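Local coordinates for protein PrgA (Enterococcus faecalis, PDB 6Z9K) that provides surface exclusion against unwanted conjugation and extends far outside the enterococcal cell, here represented by its metal-binding CAP domain, at residues G156-K160 against Y161-E165; I16-P19 against P20-A24; L96-S99 against D100-K104. One frame throughout, in Å; residues are numbered along the deposited sequence. Where two conformers were deposited one is given.

In the fold
Two of these contacts solve one problem, starting a helix straight after a strand, while the other folds an irregular segment back on itself. Contacts 1 and 3 each place a serine at the N-cap and a valine before it, and their centres lie about 21 Å apart. Contact 2, a type II turn, is about 27 Å from either, centre to centre, and lies across the chain's centre from contact 3. Helix 70-90 runs past all three, giving partners to Lys160, Leu18 and Val98. Contact 2 also rests on Phe176, the last residue of the helix that contact 1 opens. The Phe22 side chain is about 11 Å from that of the magnesium ligand His185; contacts 1 and 3 lie farther off.

Contact 1 of 3, residues G156-K160 against Y161-E165; sequences GKVSK and YTLQE
The N-cap of helix 160-176 is built where strand 157-159 runs into it, and Ser159, the last residue of the strand, does the capping. Its OG accepts the amide of Thr162, with OG to N at 3.0 Å and an N-H...O angle of 164°, so the bond is nearly straight. The serine can do this because OG sits between its own backbone N and carbonyl carbon (chi1 79°), which brings it to the amide of Thr162. The same oxygen lies close to the plane of the Tyr161 ring, at its edge.

A water replaces the direct return bond of a classical capping box. It accepts from Ser159 N at 3.0 Å and is hydrogen-bonded to Thr162 OG1 at 2.8 Å, joining the last strand amide to the threonine hydroxyl. Helical bonding begins at once, Ser159 O taking Leu163 N at 3.0 Å and Lys160 O taking Gln164 N at the same length.

Beside the polar cap, Val158 and Leu163 form a hydrophobic staple, CG1 of the valine meeting CD2 of the leucine at 3.6 Å. The other valine branch, CG2, presses on Thr162 CG2 at 3.5 Å, tighter than usual for two methyl groups. Lys160 runs extended beside Gln164, pointing the same way, and its NZ makes a salt bridge to Glu75 of helix 70-90.

With Thr162 N bonded to OG and Ser159 N to the water, an amide of the helix's first turn and one at its threshold are both satisfied, while the staple packs the strand's end against that turn, the two short axes lying at 74°.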
ATOM      1  N   GLY A 156      14.289  16.335   1.223  1.00 45.39           N
ATOM      2  CA  GLY A 156      12.992  15.860   0.713  1.00 43.23           C
ATOM      3  C   GLY A 156      13.114  14.759  -0.337  1.00 41.34           C
ATOM      4  O   GLY A 156      12.053  14.413  -0.905  1.00 40.43           O
ATOM      5  N   LYS A 157      14.311  14.236  -0.631  1.00 38.39           N
ATOM      6  CA  LYS A 157      14.509  13.275  -1.746  1.00 38.89           C
ATOM      7  C   LYS A 157      14.832  11.866  -1.225  1.00 36.22           C
ATOM      8  O   LYS A 157      15.339  11.735  -0.108  1.00 37.51           O
ATOM      9  CB  LYS A 157      15.590  13.753  -2.711  1.00 41.72           C
ATOM     10  CG  LYS A 157      15.250  15.044  -3.443  1.00 44.27           C
ATOM     11  CD  LYS A 157      16.434  15.550  -4.201  1.00 49.62           C
ATOM     12  CE  LYS A 157      16.113  16.754  -5.058  1.00 51.30           C
ATOM     13  NZ  LYS A 157      16.756  16.625  -6.387  1.00 55.48           N
ATOM     14  N   VAL A 158      14.479  10.853  -2.014  1.00 33.91           N
ATOM     15  CA  VAL A 158      14.612   9.399  -1.682  1.00 31.59           C
ATOM     16  C   VAL A 158      14.597   8.654  -3.013  1.00 29.59           C
ATOM     17  O   VAL A 158      13.881   9.095  -3.914  1.00 28.61           O
ATOM     18  CB  VAL A 158      13.531   8.877  -0.701  1.00 32.29           C
ATOM     19  CG1 VAL A 158      12.120   9.131  -1.158  1.00 32.63           C
ATOM     20  CG2 VAL A 158      13.674   7.406  -0.431  1.00 31.27           C
ATOM     21  N   SER A 159      15.362   7.576  -3.151  1.00 28.32           N
ATOM     22  CA  SER A 159      15.459   6.897  -4.460  1.00 28.31           C
ATOM     23  C   SER A 159      14.174   6.125  -4.688  1.00 27.34           C
ATOM     24  O   SER A 159      13.528   5.707  -3.702  1.00 27.46           O
ATOM     25  CB  SER A 159      16.648   6.006  -4.600  1.00 28.91           C
ATOM     26  OG  SER A 159      16.455   4.775  -3.960  1.00 28.15           O
ATOM     27  N   LYS A 160      13.838   5.952  -5.953  1.00 28.16           N
ATOM     28  CA  LYS A 160      12.709   5.128  -6.410  1.00 28.20           C
ATOM     29  C   LYS A 160      12.898   3.701  -5.877  1.00 26.31           C
ATOM     30  O   LYS A 160      11.943   3.096  -5.384  1.00 24.93           O
ATOM     31  CB  LYS A 160      12.700   5.163  -7.933  1.00 31.30           C
ATOM     32  CG  LYS A 160      11.723   4.226  -8.603  1.00 33.04           C
ATOM     33  CD  LYS A 160      11.638   4.466 -10.059  1.00 35.29           C
ATOM     34  CE  LYS A 160      10.428   3.799 -10.640  1.00 38.54           C
ATOM     35  NZ  LYS A 160      10.249   4.233 -12.043  1.00 40.66           N
ATOM     36  N   TYR A 161      14.122   3.201  -5.903  1.00 26.51           N
ATOM     37  CA  TYR A 161      14.444   1.861  -5.346  1.00 26.12           C
ATOM     38  C   TYR A 161      13.977   1.803  -3.891  1.00 24.30           C
ATOM     39  O   TYR A 161      13.278   0.871  -3.487  1.00 23.73           O
ATOM     40  CB  TYR A 161      15.945   1.572  -5.457  1.00 28.17           C
ATOM     41  CG  TYR A 161      16.346   0.314  -4.737  1.00 30.80           C
ATOM     42  CD1 TYR A 161      16.656   0.332  -3.386  1.00 32.19           C
ATOM     43  CD2 TYR A 161      16.338  -0.907  -5.384  1.00 33.81           C
ATOM     44  CE1 TYR A 161      16.962  -0.828  -2.692  1.00 34.22           C
ATOM     45  CE2 TYR A 161      16.656  -2.081  -4.708  1.00 33.97           C
ATOM     46  CZ  TYR A 161      16.985  -2.038  -3.362  1.00 34.72           C
ATOM     47  OH  TYR A 161      17.287  -3.203  -2.679  1.00 38.41           O
ATOM     48  N   THR A 162      14.404   2.773  -3.097  1.00 23.81           N
ATOM     49  CA  THR A 162      14.102   2.822  -1.649  1.00 23.91           C
ATOM     50  C   THR A 162      12.594   2.872  -1.422  1.00 23.28           C
ATOM     51  O   THR A 162      12.146   2.149  -0.550  1.00 21.91           O
ATOM     52  CB  THR A 162      14.783   4.003  -0.970  1.00 25.39           C
ATOM     53  OG1 THR A 162      16.155   3.686  -1.113  1.00 27.17           O
ATOM     54  CG2 THR A 162      14.383   4.152   0.481  1.00 26.54           C
ATOM     55  N   LEU A 163      11.867   3.721  -2.141  1.00 21.84           N
ATOM     56  CA  LEU A 163      10.393   3.746  -1.975  1.00 21.30           C
ATOM     57  C   LEU A 163       9.795   2.378  -2.315  1.00 19.38           C
ATOM     58  O   LEU A 163       8.903   1.925  -1.582  1.00 19.09           O
ATOM     59  CB  LEU A 163       9.773   4.816  -2.852  1.00 21.47           C
ATOM     60  CG  LEU A 163      10.121   6.256  -2.489  1.00 23.99           C
ATOM     61  CD1 LEU A 163       9.651   7.209  -3.597  1.00 23.75           C
ATOM     62  CD2 LEU A 163       9.539   6.598  -1.122  1.00 23.83           C
ATOM     63  N   GLN A 164      10.228   1.697  -3.383  1.00 19.57           N
ATOM     64  CA  GLN A 164       9.598   0.399  -3.769  1.00 19.46           C
ATOM     65  C   GLN A 164       9.952  -0.640  -2.708  1.00 18.49           C
ATOM     66  O   GLN A 164       9.108  -1.483  -2.370  1.00 18.07           O
ATOM     67  CB  GLN A 164      10.039  -0.058  -5.164  1.00 21.12           C
ATOM     68  CG  GLN A 164       9.462   0.825  -6.258  1.00 23.10           C
ATOM     69  CD  GLN A 164       9.691   0.332  -7.670  1.00 25.12           C
ATOM     70  OE1 GLN A 164      10.410  -0.636  -7.907  1.00 29.37           O
ATOM     71  NE2 GLN A 164       8.904   0.887  -8.579  1.00 28.56           N
ATOM     72  N   GLU A 165      11.170  -0.577  -2.198  1.00 19.39           N
ATOM     73  CA  GLU A 165      11.638  -1.516  -1.146  1.00 19.83           C
ATOM     74  C   GLU A 165      10.787  -1.296   0.103  1.00 17.96           C
ATOM     75  O   GLU A 165      10.333  -2.291   0.700  1.00 18.06           O
ATOM     76  CB  GLU A 165      13.131  -1.311  -0.893  1.00 22.44           C
ATOM     77  CG  GLU A 165      13.783  -2.248   0.133  1.00 25.23           C
ATOM     78  CD  GLU A 165      15.264  -1.902   0.273  1.00 31.25           C
ATOM     79  OE1 GLU A 165      15.561  -0.666   0.412  1.00 32.61           O
ATOM     80  OE2 GLU A 165      16.132  -2.824   0.191  1.00 38.80           O
TER
HETATM   81  O   HOH W   1      17.203   6.312  -1.137  1.00 36.01           O

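Contact 2 of 3, residues I16-P19 against P20-A24; sequences INLP and PKFSA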
ATOM      1  N   ILE A  16       4.491 -10.915  -3.471  1.00 18.87           N
ATOM      2  CA  ILE A  16       4.554 -11.369  -2.071  1.00 19.34           C
ATOM      3  C   ILE A  16       4.328 -12.869  -2.035  1.00 19.63           C
ATOM      4  O   ILE A  16       3.340 -13.375  -2.631  1.00 20.86           O
ATOM      5  CB  ILE A  16       3.577 -10.565  -1.199  1.00 20.15           C
ATOM      6  CG1 ILE A  16       3.989  -9.089  -1.232  1.00 22.11           C
ATOM      7  CG2 ILE A  16       3.570 -11.101   0.222  1.00 20.49           C
ATOM      8  CD1 ILE A  16       2.901  -8.197  -0.788  1.00 24.56           C
ATOM      9  N   ASN A  17       5.175 -13.558  -1.322  1.00 18.27           N
ATOM     10  CA  ASN A  17       5.075 -15.044  -1.267  1.00 19.55           C
ATOM     11  C   ASN A  17       4.113 -15.446  -0.153  1.00 19.37           C
ATOM     12  O   ASN A  17       4.360 -15.076   1.012  1.00 20.24           O
ATOM     13  CB  ASN A  17       6.448 -15.640  -1.027  1.00 19.77           C
ATOM     14  CG  ASN A  17       7.417 -15.266  -2.126  1.00 21.30           C
ATOM     15  OD1 ASN A  17       7.112 -15.513  -3.296  1.00 22.00           O
ATOM     16  ND2 ASN A  17       8.529 -14.633  -1.766  1.00 21.62           N
ATOM     17  N   LEU A  18       3.009 -16.108  -0.493  1.00 18.71           N
ATOM     18  CA  LEU A  18       1.998 -16.401   0.533  1.00 18.41           C
ATOM     19  C   LEU A  18       2.363 -17.715   1.183  1.00 17.71           C
ATOM     20  O   LEU A  18       2.740 -18.694   0.534  1.00 19.73           O
ATOM     21  CB  LEU A  18       0.583 -16.466  -0.037  1.00 18.75           C
ATOM     22  CG  LEU A  18       0.120 -15.197  -0.730  1.00 19.50           C
ATOM     23  CD1 LEU A  18      -1.320 -15.342  -1.185  1.00 19.79           C
ATOM     24  CD2 LEU A  18       0.291 -13.986   0.153  1.00 20.08           C
ATOM     25  N   PRO A  19       2.197 -17.791   2.507  1.00 17.09           N
ATOM     26  CA  PRO A  19       2.444 -19.032   3.239  1.00 17.78           C
ATOM     27  C   PRO A  19       1.232 -19.943   3.172  1.00 17.73           C
ATOM     28  O   PRO A  19       0.108 -19.493   2.899  1.00 18.34           O
ATOM     29  CB  PRO A  19       2.607 -18.529   4.674  1.00 17.72           C
ATOM     30  CG  PRO A  19       1.684 -17.349   4.742  1.00 16.93           C
ATOM     31  CD  PRO A  19       1.829 -16.673   3.391  1.00 16.65           C
ATOM     32  N   PRO A  20       1.403 -21.248   3.456  1.00 18.13           N
ATOM     33  CA  PRO A  20       0.249 -22.120   3.619  1.00 18.89           C
ATOM     34  C   PRO A  20      -0.688 -21.634   4.716  1.00 18.23           C
ATOM     35  O   PRO A  20      -0.221 -21.033   5.700  1.00 18.16           O
ATOM     36  CB  PRO A  20       0.870 -23.478   4.003  1.00 19.08           C
ATOM     37  CG  PRO A  20       2.303 -23.390   3.544  1.00 18.81           C
ATOM     38  CD  PRO A  20       2.668 -21.924   3.750  1.00 18.20           C
ATOM     39  N   LYS A  21      -1.986 -21.825   4.502  1.00 18.03           N
ATOM     40  CA  LYS A  21      -3.071 -21.482   5.445  1.00 18.82           C
ATOM     41  C   LYS A  21      -3.302 -19.990   5.525  1.00 18.08           C
ATOM     42  O   LYS A  21      -4.135 -19.570   6.309  1.00 18.06           O
ATOM     43  CB  LYS A  21      -2.820 -22.029   6.853  1.00 19.27           C
ATOM     44  CG  LYS A  21      -2.525 -23.506   6.859  1.00 20.14           C
ATOM     45  CD  LYS A  21      -2.503 -24.014   8.263  1.00 20.83           C
ATOM     46  CE  LYS A  21      -1.877 -25.367   8.340  1.00 21.57           C
ATOM     47  NZ  LYS A  21      -1.800 -25.879   9.727  1.00 21.87           N
ATOM     48  N   PHE A  22      -2.781 -19.210   4.592  1.00 17.25           N
ATOM     49  CA  PHE A  22      -3.084 -17.768   4.565  1.00 17.56           C
ATOM     50  C   PHE A  22      -4.542 -17.520   4.193  1.00 18.27           C
ATOM     51  O   PHE A  22      -5.101 -18.242   3.365  1.00 18.64           O
ATOM     52  CB  PHE A  22      -2.138 -17.038   3.615  1.00 17.03           C
ATOM     53  CG  PHE A  22      -2.233 -15.529   3.743  1.00 16.71           C
ATOM     54  CD1 PHE A  22      -1.843 -14.889   4.911  1.00 16.75           C
ATOM     55  CD2 PHE A  22      -2.710 -14.741   2.710  1.00 17.93           C
ATOM     56  CE1 PHE A  22      -1.887 -13.503   5.020  1.00 17.25           C
ATOM     57  CE2 PHE A  22      -2.828 -13.363   2.855  1.00 17.16           C
ATOM     58  CZ  PHE A  22      -2.370 -12.757   3.987  1.00 16.85           C
ATOM     59  N   SER A  23      -5.151 -16.524   4.838  1.00 17.95           N
ATOM     60  CA  SER A  23      -6.514 -16.037   4.532  1.00 18.64           C
ATOM     61  C   SER A  23      -6.635 -14.633   5.092  1.00 18.58           C
ATOM     62  O   SER A  23      -5.743 -14.234   5.856  1.00 20.40           O
ATOM     63  CB  SER A  23      -7.575 -16.927   5.114  1.00 19.67           C
ATOM     64  OG  SER A  23      -7.574 -16.818   6.523  1.00 21.31           O
ATOM     65  N   ALA A  24      -7.659 -13.911   4.665  1.00 20.01           N
ATOM     66  CA  ALA A  24      -7.863 -12.515   5.076  1.00 20.21           C
ATOM     67  C   ALA A  24      -8.187 -12.460   6.580  1.00 22.60           C
ATOM     68  O   ALA A  24      -8.044 -11.378   7.151  1.00 23.77           O
ATOM     69  CB  ALA A  24      -8.955 -11.912   4.232  1.00 20.95           C
TER
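The ring of Phe22 is met by Leu18 and Pro19, both of which come at it on a slant, and the ring of Phe176 packs with it edge-to-face. Leu18 reaches in with CD2, 4.0 Å from Phe22 CD2. Pro19 comes nearer the root of the aromatic side chain, its CD lying 4.0 Å from Phe22 CB.

What brings these groups together is a type II beta turn from Pro19 to Phe22, in the irregular segment before helix 26-29. Pro20 holds the second position, where its ring supplies the restricted phi that suits such a turn. Lys21 holds the third with a positive phi of 73°, an uncommon value for a residue with a side chain. Its side chain leaves the backbone away from residues 16-19, and NZ forms a salt bridge with Glu34. The closing bond, from Phe22 N to Pro19 O, is weak: 3.4 Å long and bent to 144°. The turn therefore probably relies also on the restricted phi of Pro20 and on the apolar packing of Leu18 and Pro19 with Phe22.

Phe22 has CG opposite its backbone N (chi1 -169°), which carries the ring back alongside Leu18 and inward to Val87 of helix 70-90. Leu18 also touches Val87, while Pro19 rests on Leu38 and Ala42 of helix 32-45; Phe176 is shared by Leu18, Pro19 and Phe22. The turn thus seats its apolar side among three helices, with Pro20 and Lys21 at the surface. Phe22 CB lies 3.4 Å from Pro19 O, the same oxygen that takes the weak bond.

Contact 3 of 3, residues L96-S99 against D100-K104; sequences LSVS and DQSIK
With chi1 near +60° in both serines (59° in Ser99, 74° in Ser102), each hydroxyl is turned toward the other residue's backbone amide. From there Ser99 OG accepts Ser102 N at 2.9 Å, and Ser102 OG accepts Ser99 N at 3.1 Å. The return bond is almost perfectly straight, at 175°.

This reciprocal pair is a capping box, and it starts helix 100-112 directly after the short strand 97-98. Ser102 OG has a second task, donating to Leu197 O, which ties the cap to strand 196-202. Ser99 O takes the amide of Ile103 at 3.1 Å.

Before the cap, Val98 CG1 meets Ile103 CD1 at 3.8 Å. Valine and isoleucine flank the box as a hydrophobic staple. The isoleucine also brings CG1 to 3.3 Å from Ser99 O, so its side chain packs beside the carbonyl oxygen that its own amide binds. Asp100, in the first turn, forms a salt bridge with Lys74 of helix 70-90, and its negative charge probably also suits the N-terminal end of helix 100-112.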
ATOM      1  N   LEU A  96      -8.302  -3.977  -7.351  1.00 18.68           N
ATOM      2  CA  LEU A  96      -8.292  -2.512  -7.137  1.00 18.51           C
ATOM      3  C   LEU A  96      -7.828  -1.810  -8.397  1.00 18.10           C
ATOM      4  O   LEU A  96      -6.928  -2.278  -9.064  1.00 19.20           O
ATOM      5  CB  LEU A  96      -7.395  -2.167  -5.948  1.00 18.91           C
ATOM      6  CG  LEU A  96      -7.632  -3.012  -4.694  1.00 20.54           C
ATOM      7  CD1 LEU A  96      -6.560  -2.815  -3.664  1.00 22.98           C
ATOM      8  CD2 LEU A  96      -8.973  -2.735  -4.058  1.00 24.55           C
ATOM      9  N   SER A  97      -8.438  -0.663  -8.657  0.50 17.43           N
ATOM     10  CA  SER A  97      -8.066   0.276  -9.723  0.50 17.26           C
ATOM     11  C   SER A  97      -7.142   1.328  -9.140  0.50 16.87           C
ATOM     12  O   SER A  97      -7.160   1.500  -7.907  0.50 16.26           O
ATOM     13  CB  SER A  97      -9.279   0.906 -10.338  0.50 17.76           C
ATOM     14  OG  SER A  97      -9.986   1.720  -9.416  0.50 16.51           O
ATOM     15  N   VAL A  98      -6.399   1.989 -10.028  1.00 17.76           N
ATOM     16  CA  VAL A  98      -5.755   3.290  -9.795  1.00 17.87           C
ATOM     17  C   VAL A  98      -6.427   4.284 -10.729  1.00 18.63           C
ATOM     18  O   VAL A  98      -6.594   3.999 -11.907  1.00 19.95           O
ATOM     19  CB  VAL A  98      -4.254   3.184 -10.037  1.00 18.08           C
ATOM     20  CG1 VAL A  98      -3.614   4.551  -9.920  1.00 18.45           C
ATOM     21  CG2 VAL A  98      -3.649   2.220  -9.043  1.00 17.48           C
ATOM     22  N   SER A  99      -6.820   5.429 -10.195  1.00 19.07           N
ATOM     23  CA  SER A  99      -7.463   6.495 -10.996  1.00 19.70           C
ATOM     24  C   SER A  99      -6.901   7.850 -10.632  1.00 19.82           C
ATOM     25  O   SER A  99      -6.298   7.975  -9.575  1.00 18.47           O
ATOM     26  CB  SER A  99      -8.947   6.451 -10.766  1.00 20.63           C
ATOM     27  OG  SER A  99      -9.218   6.640  -9.412  1.00 20.08           O
ATOM     28  N   ASP A 100      -7.141   8.863 -11.451  1.00 20.88           N
ATOM     29  CA  ASP A 100      -6.839  10.261 -11.044  1.00 21.75           C
ATOM     30  C   ASP A 100      -7.548  10.536  -9.715  1.00 20.10           C
ATOM     31  O   ASP A 100      -6.964  11.184  -8.863  1.00 19.23           O
ATOM     32  CB  ASP A 100      -7.249  11.211 -12.156  1.00 24.91           C
ATOM     33  CG  ASP A 100      -6.592  10.773 -13.451  1.00 31.71           C
ATOM     34  OD1 ASP A 100      -5.352  10.644 -13.432  1.00 30.40           O
ATOM     35  OD2 ASP A 100      -7.331  10.408 -14.397  1.00 36.32           O
ATOM     36  N   GLN A 101      -8.738  10.006  -9.541  1.00 18.90           N
ATOM     37  CA  GLN A 101      -9.570  10.200  -8.329  1.00 19.26           C
ATOM     38  C   GLN A 101      -8.845   9.616  -7.109  1.00 17.42           C
ATOM     39  O   GLN A 101      -8.698  10.298  -6.109  1.00 17.41           O
ATOM     40  CB  GLN A 101     -10.914   9.510  -8.495  1.00 19.50           C
ATOM     41  CG  GLN A 101     -11.790   9.548  -7.271  1.00 20.28           C
ATOM     42  CD  GLN A 101     -13.190   9.104  -7.623  1.00 19.94           C
ATOM     43  OE1 GLN A 101     -13.433   7.968  -7.993  1.00 20.59           O
ATOM     44  NE2 GLN A 101     -14.135  10.015  -7.417  1.00 20.49           N
ATOM     45  N   SER A 102      -8.369   8.384  -7.195  1.00 16.90           N
ATOM     46  CA  SER A 102      -7.731   7.715  -6.028  1.00 15.64           C
ATOM     47  C   SER A 102      -6.402   8.416  -5.693  1.00 15.54           C
ATOM     48  O   SER A 102      -6.060   8.591  -4.499  1.00 14.96           O
ATOM     49  CB  SER A 102      -7.589   6.237  -6.264  1.00 16.35           C
ATOM     50  OG  SER A 102      -6.548   5.926  -7.198  1.00 16.25           O
ATOM     51  N   ILE A 103      -5.647   8.813  -6.696  1.00 16.03           N
ATOM     52  CA  ILE A 103      -4.344   9.526  -6.522  1.00 16.14           C
ATOM     53  C   ILE A 103      -4.600  10.877  -5.855  1.00 15.49           C
ATOM     54  O   ILE A 103      -3.944  11.215  -4.880  1.00 15.43           O
ATOM     55  CB  ILE A 103      -3.644   9.635  -7.867  1.00 17.57           C
ATOM     56  CG1 ILE A 103      -3.254   8.239  -8.346  1.00 18.67           C
ATOM     57  CG2 ILE A 103      -2.426  10.540  -7.795  1.00 18.73           C
ATOM     58  CD1 ILE A 103      -2.761   8.256  -9.789  1.00 19.24           C
ATOM     59  N   LYS A 104      -5.544  11.635  -6.367  1.00 16.13           N
ATOM     60  CA  LYS A 104      -5.792  13.004  -5.839  1.00 17.47           C
ATOM     61  C   LYS A 104      -6.240  12.883  -4.397  1.00 16.72           C
ATOM     62  O   LYS A 104      -5.802  13.705  -3.573  1.00 17.03           O
ATOM     63  CB  LYS A 104      -6.835  13.772  -6.664  1.00 18.94           C
ATOM     64  CG  LYS A 104      -7.122  15.184  -6.157  1.00 21.56           C
ATOM     65  CD  LYS A 104      -8.109  15.889  -7.021  1.00 25.89           C
ATOM     66  CE  LYS A 104      -8.572  17.217  -6.469  1.00 28.62           C
ATOM     67  NZ  LYS A 104      -9.301  17.101  -5.174  1.00 28.79           N
TER